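Local coordinates for putative regulatory protein SCO4313 (Streptomyces coelicolor, PDB 2OI8), which probably binds DNA as a TetR-family transcriptional regulator, pairing a helix-turn-helix domain with a helical C-terminal domain that meets its copy in the dimer, at the interface of chains A and B. Coordinates in Å, arbitrary orientation; residue numbers count along the deposited sequence, not the author numbering. Chains: chain A/B, Putative regulatory protein SCO4313.

Contact 1: the interface of chains A and B. Residues chain A 110-111, 180-181, 184; chain B 188-189, 192, 194.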
loop_
_atom_site.group_PDB
_atom_site.type_symbol
_atom_site.label_atom_id
_atom_site.label_comp_id
_atom_site.label_asym_id
_atom_site.label_seq_id
_atom_site.Cartn_x
_atom_site.Cartn_y
_atom_site.Cartn_z
ATOM N N ILE A 110 1.031 -8.589 -3.145
ATOM C CA ILE A 110 -0.179 -8.768 -2.333
ATOM C C ILE A 110 -0.789 -7.408 -1.934
ATOM O O ILE A 110 -1.974 -7.171 -2.136
ATOM C CB ILE A 110 0.109 -9.542 -0.980
ATOM C CG1 ILE A 110 0.705 -10.918 -1.229
ATOM C CG2 ILE A 110 -1.180 -9.607 -0.097
ATOM C CD1 ILE A 110 0.030 -11.537 -2.440
ATOM N N PHE A 111 0.020 -6.535 -1.327
ATOM C CA PHE A 111 -0.525 -5.378 -0.616
ATOM C C PHE A 111 -0.488 -4.062 -1.375
ATOM O O PHE A 111 -0.970 -3.057 -0.885
ATOM C CB PHE A 111 0.127 -5.247 0.763
ATOM C CG PHE A 111 -0.135 -6.434 1.667
ATOM C CD1 PHE A 111 -1.365 -6.584 2.314
ATOM C CD2 PHE A 111 0.835 -7.421 1.852
ATOM C CE1 PHE A 111 -1.624 -7.698 3.175
ATOM C CE2 PHE A 111 0.593 -8.537 2.698
ATOM C CZ PHE A 111 -0.644 -8.674 3.356
ATOM N N TRP A 180 -3.447 -6.001 11.952
ATOM C CA TRP A 180 -3.228 -6.133 10.524
ATOM C C TRP A 180 -3.106 -4.752 9.855
ATOM O O TRP A 180 -2.133 -4.467 9.158
ATOM C CB TRP A 180 -4.400 -6.907 9.931
ATOM C CG TRP A 180 -4.164 -7.529 8.610
ATOM C CD1 TRP A 180 -4.917 -7.365 7.487
ATOM C CD2 TRP A 180 -3.124 -8.437 8.268
ATOM N NE1 TRP A 180 -4.406 -8.107 6.462
ATOM C CE2 TRP A 180 -3.300 -8.775 6.910
ATOM C CE3 TRP A 180 -2.053 -8.999 8.974
ATOM C CZ2 TRP A 180 -2.449 -9.670 6.234
ATOM C CZ3 TRP A 180 -1.190 -9.890 8.292
ATOM C CH2 TRP A 180 -1.401 -10.208 6.938
ATOM N N SER A 181 -4.080 -3.883 10.092
ATOM C CA SER A 181 -4.146 -2.657 9.324
ATOM C C SER A 181 -3.144 -1.661 9.844
ATOM O O SER A 181 -2.467 -1.034 9.060
ATOM C CB SER A 181 -5.548 -2.083 9.357
ATOM O OG SER A 181 -5.831 -1.709 10.683
ATOM N N HIS A 184 0.515 -2.767 8.661
ATOM C CA HIS A 184 0.611 -2.608 7.211
ATOM C C HIS A 184 0.676 -1.144 6.815
ATOM O O HIS A 184 1.368 -0.798 5.856
ATOM C CB HIS A 184 -0.517 -3.331 6.503
ATOM C CG HIS A 184 -0.299 -4.808 6.424
ATOM N ND1 HIS A 184 0.626 -5.374 5.572
ATOM C CD2 HIS A 184 -0.862 -5.834 7.109
ATOM C CE1 HIS A 184 0.626 -6.688 5.736
ATOM N NE2 HIS A 184 -0.277 -6.993 6.653
ATOM N N SER B 188 -5.426 1.408 2.112
ATOM C CA SER B 188 -4.742 0.669 1.070
ATOM C C SER B 188 -5.026 -0.817 1.154
ATOM O O SER B 188 -5.033 -1.504 0.142
ATOM C CB SER B 188 -3.264 0.973 1.073
ATOM O OG SER B 188 -2.790 0.874 2.378
ATOM N N LEU B 189 -5.324 -1.320 2.345
ATOM C CA LEU B 189 -5.776 -2.713 2.439
ATOM C C LEU B 189 -7.083 -2.896 1.753
ATOM O O LEU B 189 -7.256 -3.884 1.073
ATOM C CB LEU B 189 -5.868 -3.229 3.877
ATOM C CG LEU B 189 -4.537 -3.558 4.558
ATOM C CD1 LEU B 189 -4.835 -4.011 5.971
ATOM C CD2 LEU B 189 -3.768 -4.649 3.801
ATOM N N ALA B 192 -6.391 -2.336 -2.020
ATOM C CA ALA B 192 -5.563 -3.428 -2.520
ATOM C C ALA B 192 -6.351 -4.732 -2.621
ATOM O O ALA B 192 -5.791 -5.748 -2.980
ATOM C CB ALA B 192 -4.326 -3.618 -1.611
ATOM N N GLN B 194 -7.914 -6.494 -0.128
ATOM C CA GLN B 194 -7.620 -7.457 0.953
ATOM C C GLN B 194 -8.761 -7.791 1.912
ATOM O O GLN B 194 -8.609 -8.681 2.746
ATOM C CB GLN B 194 -6.379 -7.041 1.752
ATOM C CG GLN B 194 -5.162 -6.896 0.888
ATOM C CD GLN B 194 -4.781 -8.210 0.220
ATOM O OE1 GLN B 194 -4.556 -9.219 0.902
ATOM N NE2 GLN B 194 -4.688 -8.205 -1.119
HETATM O O HOH W 1 -4.936 -9.476 3.931
HETATM O O HOH W 2 -3.085 -5.740 -4.424
#

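Contact 2: the interface of chains A and B. Residues chain A 201, 204-205, 208; chain B 152, 174.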
loop_
_atom_site.group_PDB
_atom_site.type_symbol
_atom_site.label_atom_id
_atom_site.label_comp_id
_atom_site.label_asym_id
_atom_site.label_seq_id
_atom_site.Cartn_x
_atom_site.Cartn_y
_atom_site.Cartn_z
ATOM N N ASP A 201 12.936 7.703 12.648
ATOM C CA ASP A 201 13.220 6.299 12.528
ATOM C C ASP A 201 11.902 5.560 12.554
ATOM O O ASP A 201 11.356 5.251 13.621
ATOM C CB ASP A 201 14.125 5.867 13.670
ATOM C CG ASP A 201 14.614 4.445 13.540
ATOM O OD1 ASP A 201 14.243 3.733 12.588
ATOM O OD2 ASP A 201 15.383 4.026 14.422
ATOM N N LEU A 204 10.961 2.839 14.825
ATOM C CA LEU A 204 10.524 3.227 16.176
ATOM C C LEU A 204 9.045 3.546 16.149
ATOM O O LEU A 204 8.314 3.130 17.051
ATOM C CB LEU A 204 11.332 4.410 16.728
ATOM C CG LEU A 204 12.642 4.176 17.498
ATOM C CD1 LEU A 204 13.410 2.923 17.074
ATOM C CD2 LEU A 204 13.551 5.414 17.423
ATOM N N LEU A 205 8.614 4.260 15.101
ATOM C CA LEU A 205 7.177 4.398 14.802
ATOM C C LEU A 205 6.450 3.043 14.835
ATOM O O LEU A 205 5.419 2.903 15.498
ATOM C CB LEU A 205 6.926 5.122 13.472
ATOM C CG LEU A 205 5.459 5.063 13.014
ATOM C CD1 LEU A 205 4.475 5.686 14.013
ATOM C CD2 LEU A 205 5.269 5.656 11.623
ATOM N N ALA A 208 6.234 1.874 18.306
ATOM C CA ALA A 208 5.227 2.644 19.016
ATOM C C ALA A 208 3.832 2.100 18.697
ATOM O O ALA A 208 3.060 1.799 19.610
ATOM C CB ALA A 208 5.328 4.106 18.676
ATOM N N PHE B 152 8.786 7.037 21.707
ATOM C CA PHE B 152 8.844 7.592 20.351
ATOM C C PHE B 152 8.833 9.116 20.328
ATOM O O PHE B 152 9.596 9.731 19.555
ATOM C CB PHE B 152 7.742 7.018 19.465
ATOM C CG PHE B 152 7.866 7.396 18.005
ATOM C CD1 PHE B 152 9.084 7.248 17.319
ATOM C CD2 PHE B 152 6.749 7.872 17.295
ATOM C CE1 PHE B 152 9.189 7.588 15.951
ATOM C CE2 PHE B 152 6.842 8.214 15.923
ATOM C CZ PHE B 152 8.062 8.070 15.258
ATOM N N HIS B 174 3.650 12.670 17.013
ATOM C CA HIS B 174 3.445 11.234 17.154
ATOM C C HIS B 174 2.002 10.855 16.787
ATOM O O HIS B 174 1.764 9.941 15.976
ATOM C CB HIS B 174 3.753 10.816 18.587
ATOM C CG HIS B 174 3.640 9.342 18.828
ATOM N ND1 HIS B 174 3.104 8.471 17.903
ATOM C CD2 HIS B 174 3.951 8.593 19.912
ATOM C CE1 HIS B 174 3.101 7.248 18.400
ATOM N NE2 HIS B 174 3.608 7.297 19.620
#

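Contact 1: the interface of chains A and B
The carbonyl oxygen of B:Ala192 takes two partners, the side-chain amide of B:Gln194 and water 2, and through that water it is tied to the A:Ile110 carbonyl across the interface. NE2 of B:Gln194 reaches B:Ala192 O over 3.3 Å with a fairly straight N-H (165° at the hydrogen), although it stands above the carbonyl plane, 51° out of it. Water 2 completes the crossing at 2.9 Å from A:Ile110 O. The same NE2 of B:Gln194 lies 3.1 Å from A:Ile110 O, but its N-H is turned away, and this pair is not a hydrogen bond. At the other end of the amide, OE1 of B:Gln194 shares water 1 with the indole nitrogen of A:Trp180; water 1 lies in the indole plane at the ring edge, 2.9 Å from A:Trp180 NE1. The bend of the glutamine chain at chi2 (-62°) brings its amide across A:Ile110 CG2 and the CD1-CE1 side of A:Phe111. An alanine in place of B:Gln194 would probably leave water 1 without its chain B partner, B:Ala192 O without its side-chain donor, and a gap beside A:Ile110 CG2.

Next to this polar strip, B:Leu189 makes a large share of the apolar contact, with its two methyls divided between neighbours. CD2 of B:Leu189 presses against CD1 of A:Phe111 at 3.4 Å, the two side chains lying alongside and pointing the same way. CD1 of B:Leu189 instead meets CD1 of A:Trp180 at 3.7 Å, the leucine and tryptophan side chains crossing at about a right angle, and also touches the backbone of A:Ser181. The phenyl ring is held from within chain A, with A:Ile110 CG2 over the centre of one face and A:His184 CE1 towards the rim of the other. At the backbone of A:Phe111, CB of B:Ala192 rests 3.5 Å from its carbonyl oxygen, O.

Contact 2: the interface of chains A and B
B:Phe152 lays its ring against the start of A helix 202-213, where A:Leu204 and A:Leu205 receive it, and this belongs to the tight part of the patch. The backbone nitrogen of A:Leu205 sits over one face of the phenyl, displaced towards the rim, with CE1 of B:Phe152 3.5 Å from A:Leu205 N. CZ of B:Phe152 touches A:Leu205 CB at 3.6 Å, while on the other side of that peptide CD1 of B:Phe152 meets A:Leu204 CB at 3.7 Å. The ring thus spans two consecutive residues, and it is mostly their backbone and beta-carbons that it covers. With CG of A:Leu205 anti to its own nitrogen (chi1 170°), the leucine crosses the phenyl obliquely and brings a methyl, CD1 of A:Leu205, to 4.0 Å from B:Phe152 CE2.

The close packing continues one turn along the helix, where A:Ala208 sets its methyl against both B:Phe152 and B:His174. A:Ala208 CB lies 3.9 Å from B:Phe152 CB, so the phenylalanine meets it through its beta-carbon rather than its ring.

Packing is looser at the opposite end. There A:Asp201 loses no surface to chain B: its carbonyl oxygen, O of A:Asp201, stays 3.9 Å from B:Phe152 CE1 and its carboxylate is directed away from the ring. The methyls of A:Leu204 likewise turn away from the phenyl, leaving CB to make the contact.

B:His174 backs the phenylalanine from within its own chain. The two rings meet edge over face: CD2 of B:Phe152 is above the centre of the imidazole, whose ND1 lies in the phenyl plane at its edge. This neighbour probably limits turning of the phenyl ring. The far corner of the same imidazole borders chain A, NE2 of B:His174 lying 3.7 Å from A:Ala208 CB.

The centres of contact 1 and contact 2 are about 21 Å apart on the same interface. Helix 170-191 serves both: chain B contributes its early part to contact 2 and its end to contact 1, where chain A adds the middle of its own copy. Helix 104-111 of chain A belongs to contact 1, and helices 202-213 of chain A and 151-158 of chain B to contact 2. Two-fold symmetry gives each patch a twin with the chains exchanged. Together they join the C-terminal regions, in keeping with the dimers typical of TetR regulators, and would probably help hold the two DNA-binding domains in a fixed relation.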